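Local structure of GTPase activator-like protein (Chaetomium thermophilum, 6SSH) at residues L40-G45 and D60-Y65; Q51-V56 and E73-V78; E152-M157 and I178-L183. The protein probably stimulates GTP hydrolysis by a small G protein, and is represented here by its Rap/Ran-GAP-type domain, the TSC2 GAP domain. All blocks are in the same frame, centred on the assembly; numbering follows the deposited sequence. Where two conformers were deposited one is given.

Contact 1 (L40-G45 and D60-Y65); sequences LTRLKG and DGQYTY. With EDO (1,2-ethanediol), chain B; EDO (1,2-ethanediol), chain E.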
loop_
_atom_site.group_PDB
_atom_site.type_symbol
_atom_site.label_atom_id
_atom_site.label_comp_id
_atom_site.label_asym_id
_atom_site.label_seq_id
_atom_site.Cartn_x
_atom_site.Cartn_y
_atom_site.Cartn_z
ATOM N N LEU A 40 13.469 2.706 -4.993
ATOM C CA LEU A 40 13.990 1.678 -4.077
ATOM C C LEU A 40 15.103 2.291 -3.217
ATOM O O LEU A 40 16.040 2.909 -3.751
ATOM C CB LEU A 40 14.534 0.542 -4.927
ATOM C CG LEU A 40 14.885 -0.691 -4.087
ATOM C CD1 LEU A 40 13.708 -1.466 -3.654
ATOM C CD2 LEU A 40 15.894 -1.591 -4.845
ATOM N N THR A 41 14.965 2.154 -1.910
ATOM C CA THR A 41 15.814 2.859 -0.969
ATOM C C THR A 41 16.289 1.899 0.125
ATOM O O THR A 41 15.470 1.169 0.700
ATOM C CB THR A 41 15.046 4.040 -0.398
ATOM O OG1 THR A 41 14.590 4.841 -1.501
ATOM C CG2 THR A 41 15.916 4.931 0.447
ATOM N N ARG A 42 17.600 1.880 0.372
ATOM C CA ARG A 42 18.194 1.016 1.388
ATOM C C ARG A 42 17.866 1.537 2.787
ATOM O O ARG A 42 18.011 2.723 3.076
ATOM C CB ARG A 42 19.721 0.969 1.171
ATOM C CG ARG A 42 20.448 -0.033 2.069
ATOM C CD ARG A 42 20.276 -1.509 1.575
ATOM N NE ARG A 42 21.021 -2.448 2.427
ATOM C CZ ARG A 42 20.580 -2.819 3.645
ATOM N NH1 ARG A 42 19.393 -2.443 4.160
ATOM N NH2 ARG A 42 21.376 -3.632 4.353
ATOM N N LEU A 43 17.451 0.632 3.675
ATOM C CA LEU A 43 17.035 1.046 5.024
ATOM C C LEU A 43 18.161 1.086 6.079
ATOM O O LEU A 43 18.136 1.944 6.952
ATOM C CB LEU A 43 15.913 0.146 5.532
ATOM C CG LEU A 43 14.569 0.437 4.835
ATOM C CD1 LEU A 43 13.608 -0.666 5.146
ATOM C CD2 LEU A 43 14.015 1.795 5.339
ATOM N N LYS A 44 19.159 0.207 5.986
ATOM C CA LYS A 44 20.186 0.162 7.025
ATOM C C LYS A 44 21.025 1.392 6.952
ATOM O O LYS A 44 21.577 1.707 5.903
ATOM C CB LYS A 44 21.038 -1.096 6.880
ATOM C CG LYS A 44 22.079 -1.187 7.993
ATOM C CD LYS A 44 22.973 -2.407 7.871
ATOM C CE LYS A 44 22.240 -3.638 8.362
ATOM N NZ LYS A 44 23.203 -4.826 8.339
ATOM N N GLY A 45 21.175 2.104 8.068
ATOM C CA GLY A 45 21.936 3.342 8.063
ATOM C C GLY A 45 21.278 4.503 7.371
ATOM O O GLY A 45 21.930 5.527 7.114
ATOM N N ASP A 60 12.841 -5.021 9.178
ATOM C CA ASP A 60 11.690 -4.783 8.317
ATOM C C ASP A 60 12.073 -4.931 6.840
ATOM O O ASP A 60 11.299 -4.495 5.959
ATOM C CB ASP A 60 11.126 -3.398 8.578
ATOM C CG ASP A 60 10.599 -3.275 9.976
ATOM O OD1 ASP A 60 9.835 -4.178 10.434
ATOM O OD2 ASP A 60 10.957 -2.352 10.696
ATOM N N GLY A 61 13.206 -5.554 6.539
ATOM C CA GLY A 61 13.662 -5.711 5.179
ATOM C C GLY A 61 14.830 -4.792 4.877
ATOM O O GLY A 61 15.016 -3.801 5.563
ATOM N N GLN A 62 15.548 -5.117 3.823
ATOM C CA GLN A 62 16.670 -4.307 3.378
ATOM C C GLN A 62 16.257 -3.045 2.637
ATOM O O GLN A 62 16.979 -2.033 2.678
ATOM C CB GLN A 62 17.658 -5.127 2.550
ATOM C CG GLN A 62 18.286 -6.263 3.335
ATOM C CD GLN A 62 19.124 -7.118 2.462
ATOM O OE1 GLN A 62 19.400 -6.784 1.302
ATOM N NE2 GLN A 62 19.535 -8.264 2.988
ATOM N N TYR A 63 15.114 -3.062 1.980
ATOM C CA TYR A 63 14.663 -1.970 1.098
ATOM C C TYR A 63 13.210 -1.609 1.296
ATOM O O TYR A 63 12.405 -2.449 1.619
ATOM C CB TYR A 63 14.870 -2.343 -0.360
ATOM C CG TYR A 63 16.297 -2.489 -0.749
ATOM C CD1 TYR A 63 16.925 -3.747 -0.716
ATOM C CD2 TYR A 63 17.073 -1.395 -1.143
ATOM C CE1 TYR A 63 18.275 -3.905 -1.017
ATOM C CE2 TYR A 63 18.419 -1.551 -1.482
ATOM C CZ TYR A 63 19.004 -2.787 -1.400
ATOM O OH TYR A 63 20.320 -2.955 -1.740
ATOM N N THR A 64 12.884 -0.339 1.065
ATOM C CA THR A 64 11.504 0.067 0.830
ATOM C C THR A 64 11.475 0.967 -0.410
ATOM O O THR A 64 12.490 1.115 -1.085
ATOM C CB THR A 64 10.920 0.694 2.064
ATOM O OG1 THR A 64 9.502 0.703 1.823
ATOM C CG2 THR A 64 11.438 2.054 2.350
ATOM N N TYR A 65 10.298 1.472 -0.705
ATOM C CA TYR A 65 10.092 2.426 -1.761
ATOM C C TYR A 65 9.694 3.762 -1.129
ATOM O O TYR A 65 8.889 3.801 -0.195
ATOM C CB TYR A 65 8.995 1.929 -2.742
ATOM C CG TYR A 65 9.447 0.749 -3.566
ATOM C CD1 TYR A 65 9.303 -0.548 -3.078
ATOM C CD2 TYR A 65 10.084 0.918 -4.789
ATOM C CE1 TYR A 65 9.773 -1.605 -3.798
ATOM C CE2 TYR A 65 10.533 -0.126 -5.527
ATOM C CZ TYR A 65 10.357 -1.408 -5.023
ATOM O OH TYR A 65 10.817 -2.465 -5.789
HETATM C C1 EDO B . 14.057 -7.852 1.611
HETATM O O1 EDO B . 15.174 -7.637 2.514
HETATM C C2 EDO B . 13.759 -6.604 0.791
HETATM O O2 EDO B . 13.340 -5.526 1.604
HETATM C C1 EDO E . 12.793 -5.660 -4.859
HETATM O O1 EDO E . 11.472 -5.102 -4.613
HETATM C C2 EDO E . 13.966 -5.202 -3.964
HETATM O O2 EDO E . 13.797 -5.513 -2.571
#
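Thr41 and Thr64 form the hydrogen-bonded antiparallel pair of this contact, with Thr41 N 2.8 Å from Thr64 O and Thr64 N 3.0 Å from Thr41 O. Just before Tyr63, Gln62 O takes two donors: Leu43 N at 2.9 Å, and Arg42 NH1, which meets a lone pair in the carbonyl plane by a more bent bond (137° at the hydrogen). The same NH1 forms a salt bridge with Asp58, so the guanidinium holds both the Gln62 carbonyl and Asp58.

Apolar contacts gather on the face bearing Leu40, Arg42, Tyr63 and Tyr65. Leu40 CG is anti to the backbone N (chi1 -170°), and its methyls are split between two rings: CD2 lies over Tyr63, 4.3 Å from the ring centroid, and CD1 over Tyr65, 4.0 Å from its centroid, both CH-pi contacts. The opposite face of Tyr63 receives Arg42 CD, 3.5 Å from Tyr63 CZ. On the other side of the sheet, Leu43 CD2 meets Thr64 CG2.

One ethanediol, probably from the crystallisation liquor, accepts bonds from Gln62 N and Tyr63 N.

This is a cross-strand antiparallel pairing at the margin of the mixed sheet, strand 39-42 being its outermost strand and 63-68 its neighbour.

Contact 2 (Q51-V56 and E73-V78); sequences QGLDRV and EIVFHV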
loop_
_atom_site.group_PDB
_atom_site.type_symbol
_atom_site.label_atom_id
_atom_site.label_comp_id
_atom_site.label_asym_id
_atom_site.label_seq_id
_atom_site.Cartn_x
_atom_site.Cartn_y
_atom_site.Cartn_z
ATOM N N GLN A 51 10.036 6.424 9.010
ATOM C CA GLN A 51 8.664 6.231 9.436
ATOM C C GLN A 51 8.449 4.887 10.084
ATOM O O GLN A 51 7.460 4.189 9.865
ATOM C CB GLN A 51 7.701 6.471 8.271
ATOM C CG GLN A 51 7.759 7.865 7.712
ATOM C CD GLN A 51 7.123 8.894 8.598
ATOM O OE1 GLN A 51 6.564 8.596 9.636
ATOM N NE2 GLN A 51 7.235 10.156 8.198
ATOM N N GLY A 52 9.354 4.568 11.001
ATOM C CA GLY A 52 9.222 3.374 11.805
ATOM C C GLY A 52 9.932 2.136 11.280
ATOM O O GLY A 52 10.052 1.118 11.963
ATOM N N LEU A 53 10.354 2.133 10.026
ATOM C CA LEU A 53 11.075 0.975 9.454
ATOM C C LEU A 53 12.472 0.907 10.037
ATOM O O LEU A 53 13.171 1.911 10.116
ATOM C CB LEU A 53 11.130 1.078 7.917
ATOM C CG LEU A 53 9.798 1.008 7.181
ATOM C CD1 LEU A 53 10.026 1.352 5.736
ATOM C CD2 LEU A 53 9.182 -0.352 7.326
ATOM N N ASP A 54 12.904 -0.280 10.430
ATOM C CA ASP A 54 14.187 -0.451 11.091
ATOM C C ASP A 54 15.339 0.005 10.206
ATOM O O ASP A 54 15.516 -0.453 9.095
ATOM C CB ASP A 54 14.375 -1.936 11.413
ATOM C CG ASP A 54 15.681 -2.237 12.217
ATOM O OD1 ASP A 54 16.161 -1.379 12.942
ATOM O OD2 ASP A 54 16.085 -3.383 12.069
ATOM N N ARG A 55 16.185 0.857 10.782
ATOM C CA ARG A 55 17.426 1.319 10.155
ATOM C C ARG A 55 18.679 0.634 10.747
ATOM O O ARG A 55 19.810 0.928 10.346
ATOM C CB ARG A 55 17.489 2.851 10.203
ATOM C CG ARG A 55 17.809 3.449 11.550
ATOM C CD ARG A 55 17.753 4.962 11.518
ATOM N NE ARG A 55 18.855 5.502 10.735
ATOM C CZ ARG A 55 20.124 5.493 11.119
ATOM N NH1 ARG A 55 20.452 5.027 12.311
ATOM N NH2 ARG A 55 21.057 6.000 10.342
ATOM N N VAL A 56 18.508 -0.264 11.699
ATOM C CA VAL A 56 19.662 -0.890 12.410
ATOM C C VAL A 56 20.003 -2.261 11.898
ATOM O O VAL A 56 21.150 -2.544 11.570
ATOM C CB VAL A 56 19.365 -0.947 13.935
ATOM C CG1 VAL A 56 20.561 -1.524 14.705
ATOM C CG2 VAL A 56 19.105 0.403 14.418
ATOM N N GLU A 73 7.366 14.106 1.705
ATOM C CA GLU A 73 8.016 12.827 1.497
ATOM C C GLU A 73 6.969 11.776 1.848
ATOM O O GLU A 73 6.128 12.011 2.739
ATOM C CB GLU A 73 9.220 12.606 2.431
ATOM C CG GLU A 73 10.451 13.422 2.085
ATOM C CD GLU A 73 11.580 13.240 3.057
ATOM O OE1 GLU A 73 11.596 12.268 3.873
ATOM O OE2 GLU A 73 12.474 14.106 3.035
ATOM N N ILE A 74 7.015 10.649 1.160
ATOM C CA ILE A 74 6.197 9.494 1.551
ATOM C C ILE A 74 7.134 8.317 1.671
ATOM O O ILE A 74 7.861 7.998 0.750
ATOM C CB ILE A 74 5.112 9.105 0.497
ATOM C CG1 ILE A 74 4.307 10.305 0.106
ATOM C CG2 ILE A 74 4.265 7.955 1.007
ATOM C CD1 ILE A 74 3.384 9.984 -1.126
ATOM N N VAL A 75 7.064 7.602 2.802
ATOM C CA VAL A 75 7.700 6.308 2.970
ATOM C C VAL A 75 6.593 5.279 2.866
ATOM O O VAL A 75 5.590 5.357 3.620
ATOM C CB VAL A 75 8.403 6.184 4.309
ATOM C CG1 VAL A 75 8.975 4.779 4.490
ATOM C CG2 VAL A 75 9.514 7.204 4.417
ATOM N N PHE A 76 6.741 4.335 1.941
ATOM C CA PHE A 76 5.764 3.240 1.825
ATOM C C PHE A 76 6.183 2.093 2.742
ATOM O O PHE A 76 7.387 1.810 2.935
ATOM C CB PHE A 76 5.638 2.779 0.375
ATOM C CG PHE A 76 5.036 3.857 -0.514
ATOM C CD1 PHE A 76 5.865 4.654 -1.279
ATOM C CD2 PHE A 76 3.664 4.132 -0.469
ATOM C CE1 PHE A 76 5.323 5.681 -2.074
ATOM C CE2 PHE A 76 3.134 5.135 -1.264
ATOM C CZ PHE A 76 3.985 5.906 -2.040
ATOM N N HIS A 77 5.169 1.471 3.329
ATOM C CA HIS A 77 5.353 0.296 4.189
ATOM C C HIS A 77 4.842 -0.881 3.411
ATOM O O HIS A 77 3.636 -1.143 3.393
ATOM C CB HIS A 77 4.615 0.410 5.499
ATOM C CG HIS A 77 5.075 1.508 6.384
ATOM N ND1 HIS A 77 4.239 2.089 7.313
ATOM C CD2 HIS A 77 6.315 2.025 6.602
ATOM C CE1 HIS A 77 4.938 2.946 8.047
ATOM N NE2 HIS A 77 6.213 2.921 7.637
ATOM N N VAL A 78 5.713 -1.555 2.690
ATOM C CA VAL A 78 5.342 -2.539 1.670
ATOM C C VAL A 78 5.469 -3.935 2.317
ATOM O O VAL A 78 6.576 -4.396 2.557
ATOM C CB VAL A 78 6.208 -2.453 0.439
ATOM C CG1 VAL A 78 5.711 -3.414 -0.618
ATOM C CG2 VAL A 78 6.212 -0.977 -0.102
#
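Gln51 and Leu53 come from an irregular loop that runs beside strand 73-78 without pairing with it, the nearest CA atoms being those of Gln51 and Val75, 6.5 Å apart. The one hydrogen bond between the segments is made by a side chain: His77 NE2 donates to Gln51 O over 2.9 Å. It is bent, with 136° at the hydrogen, and the donor stands above the carbonyl plane of Gln51, while the oxygen lies near the edge of the imidazole, 16° out of the ring plane. At the other ring nitrogen, ND1 bonds to Asp102, and the imidazole is thereby held between loop and aspartate, which fixes its rotation.

Leu53 fits against the same ring and the neighbouring valine. Its CG is 3.7 Å from His77 CD2, and its CD1 reaches Val75 CG1 at 3.8 Å, the leucine and valine side chains running antiparallel alongside each other. Gln51 touches Val75 with its aliphatic part: CG lies 3.8 Å from Val75 CG2, and the chain then bends at chi2 (-74°), which turns CD aside so that the amide points off from the strand. Toward strand 73-78 the loop is thus joined by one carbonyl bond and a small apolar patch.

Strand 2-10 adjoins 73-78 in the sheet and sends Lys4 against both Gln51 and His77. Leu53 also touches Thr64 of strand 63-68, whereas Phe76 and Val78 pack on helix 28-37.

Contact 3 (E152-M157 and I178-L183); sequences EQRFVM and ISLKAL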
loop_
_atom_site.group_PDB
_atom_site.type_symbol
_atom_site.label_atom_id
_atom_site.label_comp_id
_atom_site.label_asym_id
_atom_site.label_seq_id
_atom_site.Cartn_x
_atom_site.Cartn_y
_atom_site.Cartn_z
ATOM N N GLU A 152 -0.069 0.976 -21.439
ATOM C CA GLU A 152 -1.225 1.816 -21.766
ATOM C C GLU A 152 -2.423 0.978 -22.231
ATOM O O GLU A 152 -3.520 1.502 -22.415
ATOM C CB GLU A 152 -0.873 2.844 -22.865
ATOM C CG GLU A 152 0.100 3.892 -22.375
ATOM C CD GLU A 152 0.547 4.826 -23.484
ATOM O OE1 GLU A 152 1.056 4.334 -24.515
ATOM O OE2 GLU A 152 0.382 6.047 -23.323
ATOM N N GLN A 153 -2.195 -0.310 -22.442
ATOM C CA GLN A 153 -3.208 -1.199 -22.999
ATOM C C GLN A 153 -3.774 -2.170 -21.959
ATOM O O GLN A 153 -4.690 -2.945 -22.282
ATOM C CB GLN A 153 -2.591 -2.017 -24.142
ATOM C CG GLN A 153 -2.151 -1.204 -25.361
ATOM C CD GLN A 153 -1.646 -2.088 -26.515
ATOM O OE1 GLN A 153 -1.597 -3.322 -26.405
ATOM N NE2 GLN A 153 -1.256 -1.452 -27.616
ATOM N N ARG A 154 -3.272 -2.113 -20.727
ATOM C CA ARG A 154 -3.742 -2.978 -19.650
ATOM C C ARG A 154 -4.188 -2.140 -18.487
ATOM O O ARG A 154 -3.540 -1.164 -18.174
ATOM C CB ARG A 154 -2.652 -3.967 -19.298
ATOM C CG ARG A 154 -2.350 -4.778 -20.569
ATOM C CD ARG A 154 -1.688 -6.081 -20.288
ATOM N NE ARG A 154 -0.401 -5.824 -19.704
ATOM C CZ ARG A 154 -0.030 -6.195 -18.484
ATOM N NH1 ARG A 154 -0.819 -6.946 -17.731
ATOM N NH2 ARG A 154 1.182 -5.881 -18.079
ATOM N N PHE A 155 -5.253 -2.549 -17.793
ATOM C CA PHE A 155 -5.953 -1.683 -16.868
ATOM C C PHE A 155 -6.238 -2.336 -15.548
ATOM O O PHE A 155 -6.258 -3.599 -15.452
ATOM C CB PHE A 155 -7.253 -1.173 -17.501
ATOM C CG PHE A 155 -7.029 -0.357 -18.747
ATOM C CD1 PHE A 155 -6.819 -0.961 -19.975
ATOM C CD2 PHE A 155 -7.017 1.038 -18.657
ATOM C CE1 PHE A 155 -6.548 -0.206 -21.116
ATOM C CE2 PHE A 155 -6.759 1.806 -19.796
ATOM C CZ PHE A 155 -6.524 1.183 -21.009
ATOM N N VAL A 156 -6.478 -1.492 -14.551
ATOM C CA VAL A 156 -6.972 -1.927 -13.240
ATOM C C VAL A 156 -8.161 -1.040 -12.868
ATOM O O VAL A 156 -8.376 0.031 -13.430
ATOM C CB VAL A 156 -5.907 -1.821 -12.142
ATOM C CG1 VAL A 156 -4.673 -2.663 -12.503
ATOM C CG2 VAL A 156 -5.508 -0.398 -11.914
ATOM N N MET A 157 -8.958 -1.498 -11.922
ATOM C CA MET A 157 -9.936 -0.720 -11.230
ATOM C C MET A 157 -9.363 -0.174 -9.971
ATOM O O MET A 157 -8.641 -0.895 -9.269
ATOM C CB MET A 157 -11.169 -1.553 -10.942
ATOM C CG MET A 157 -11.813 -2.142 -12.202
ATOM S SD MET A 157 -12.188 -0.980 -13.551
ATOM C CE MET A 157 -13.240 0.109 -12.638
ATOM N N ILE A 178 -8.106 2.577 -14.765
ATOM C CA ILE A 178 -6.826 3.330 -14.846
ATOM C C ILE A 178 -5.822 2.420 -15.516
ATOM O O ILE A 178 -5.720 1.236 -15.166
ATOM C CB ILE A 178 -6.324 3.698 -13.424
ATOM C CG1 ILE A 178 -7.334 4.523 -12.632
ATOM C CG2 ILE A 178 -5.010 4.401 -13.472
ATOM C CD1 ILE A 178 -7.586 5.863 -13.162
ATOM N N SER A 179 -5.035 2.939 -16.476
ATOM C CA SER A 179 -4.022 2.115 -17.113
ATOM C C SER A 179 -2.880 1.845 -16.123
ATOM O O SER A 179 -2.638 2.616 -15.186
ATOM C CB SER A 179 -3.490 2.764 -18.384
ATOM O OG SER A 179 -2.659 3.882 -18.019
ATOM N N LEU A 180 -2.154 0.764 -16.364
ATOM C CA LEU A 180 -0.951 0.513 -15.561
ATOM C C LEU A 180 0.038 1.651 -15.692
ATOM O O LEU A 180 0.671 1.946 -14.686
ATOM C CB LEU A 180 -0.264 -0.797 -15.973
ATOM C CG LEU A 180 -1.060 -2.042 -15.622
ATOM C CD1 LEU A 180 -0.336 -3.286 -16.138
ATOM C CD2 LEU A 180 -1.307 -2.151 -14.144
ATOM N N LYS A 181 0.166 2.274 -16.860
ATOM C CA LYS A 181 1.079 3.426 -16.979
ATOM C C LYS A 181 0.693 4.586 -16.091
ATOM O O LYS A 181 1.553 5.211 -15.484
ATOM C CB LYS A 181 1.140 3.882 -18.434
ATOM C CG LYS A 181 2.209 4.954 -18.721
ATOM C CD LYS A 181 2.184 5.382 -20.187
ATOM C CE LYS A 181 3.336 6.344 -20.505
ATOM N NZ LYS A 181 4.670 5.793 -20.113
ATOM N N ALA A 182 -0.582 4.899 -15.996
ATOM C CA ALA A 182 -1.061 6.012 -15.197
ATOM C C ALA A 182 -1.179 5.710 -13.730
ATOM O O ALA A 182 -1.296 6.618 -12.888
ATOM C CB ALA A 182 -2.399 6.457 -15.706
ATOM N N LEU A 183 -1.141 4.435 -13.407
ATOM C CA LEU A 183 -1.496 3.977 -12.067
ATOM C C LEU A 183 -0.641 4.519 -10.915
ATOM O O LEU A 183 -1.196 4.962 -9.926
ATOM C CB LEU A 183 -1.584 2.453 -12.072
ATOM C CG LEU A 183 -2.060 1.880 -10.739
ATOM C CD1 LEU A 183 -3.534 2.303 -10.454
ATOM C CD2 LEU A 183 -1.891 0.338 -10.786
#
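Val156 is the bump at the centre of this contact, its two methyls fitting against different leucines of 178-183. CG1 meets Leu180 CD2 at 3.8 Å, and CG2 meets Leu183 CD1 at 3.7 Å. In both cases the side chains cross at about a right angle; the valine thus straddles the two leucines, one methyl against each. CG2 takes the crowded position between the backbone N and carbonyl carbon (chi1 -58° places CG1 beside the N), and from there it also lies against Ile178 O.

Leu180 has a second neighbour. Its CD1 rests over one face of the Arg154 guanidinium, 3.5 Å above the plane and toward the rim, as NH2 of that group forms a salt bridge with Asp29 of helix 28-37. A methyl thus packs against the flat of a charged group whose bonding is directed elsewhere. Away from the Val156 methyls, the Phe155 ring leans obliquely on Ser179, with CE2 3.7 Å from Ser179 CB. Glu152 and Lys181 run alongside each other in the same direction; Glu152 CG lies 3.4 Å from Lys181 CD, though Glu152 OE2 and Lys181 NZ remain 5.4 Å apart.

The backbones are held by Val156 N to Ile178 O and Ile178 N to Val156 O, with Leu180 N bonding to Arg154 O as the chain leaves the strand. Strand 176-179, outermost in the mixed sheet, thus pairs antiparallel with 155-162, and an ST motif, Ser179 OG accepting from Ala182 N, leads through the helically coiled 180-182 into helix 183-201.

How the contacts relate
Contacts 1 and 3 sit at the two margins of one mixed eight-stranded sheet, about 27 Å apart between centres: strand 39-42 is outermost at one side, 176-179 at the other. Contact 2 lies beside contact 1, their centres about 8 Å apart, and joins the loop between 39-42 and 63-68 to the next strand, 73-78. The segments of contacts 1 and 2 alternate along the chain, and the two touch directly, Thr64 OG1 meeting Phe76 O and Asp60 OD2 meeting Asp54 N. Contact 3 follows later in the chain, without touching either. Helix 28-37 packs on residues of all three, so one helix borders all of them within the Rap/Ran-GAP domain.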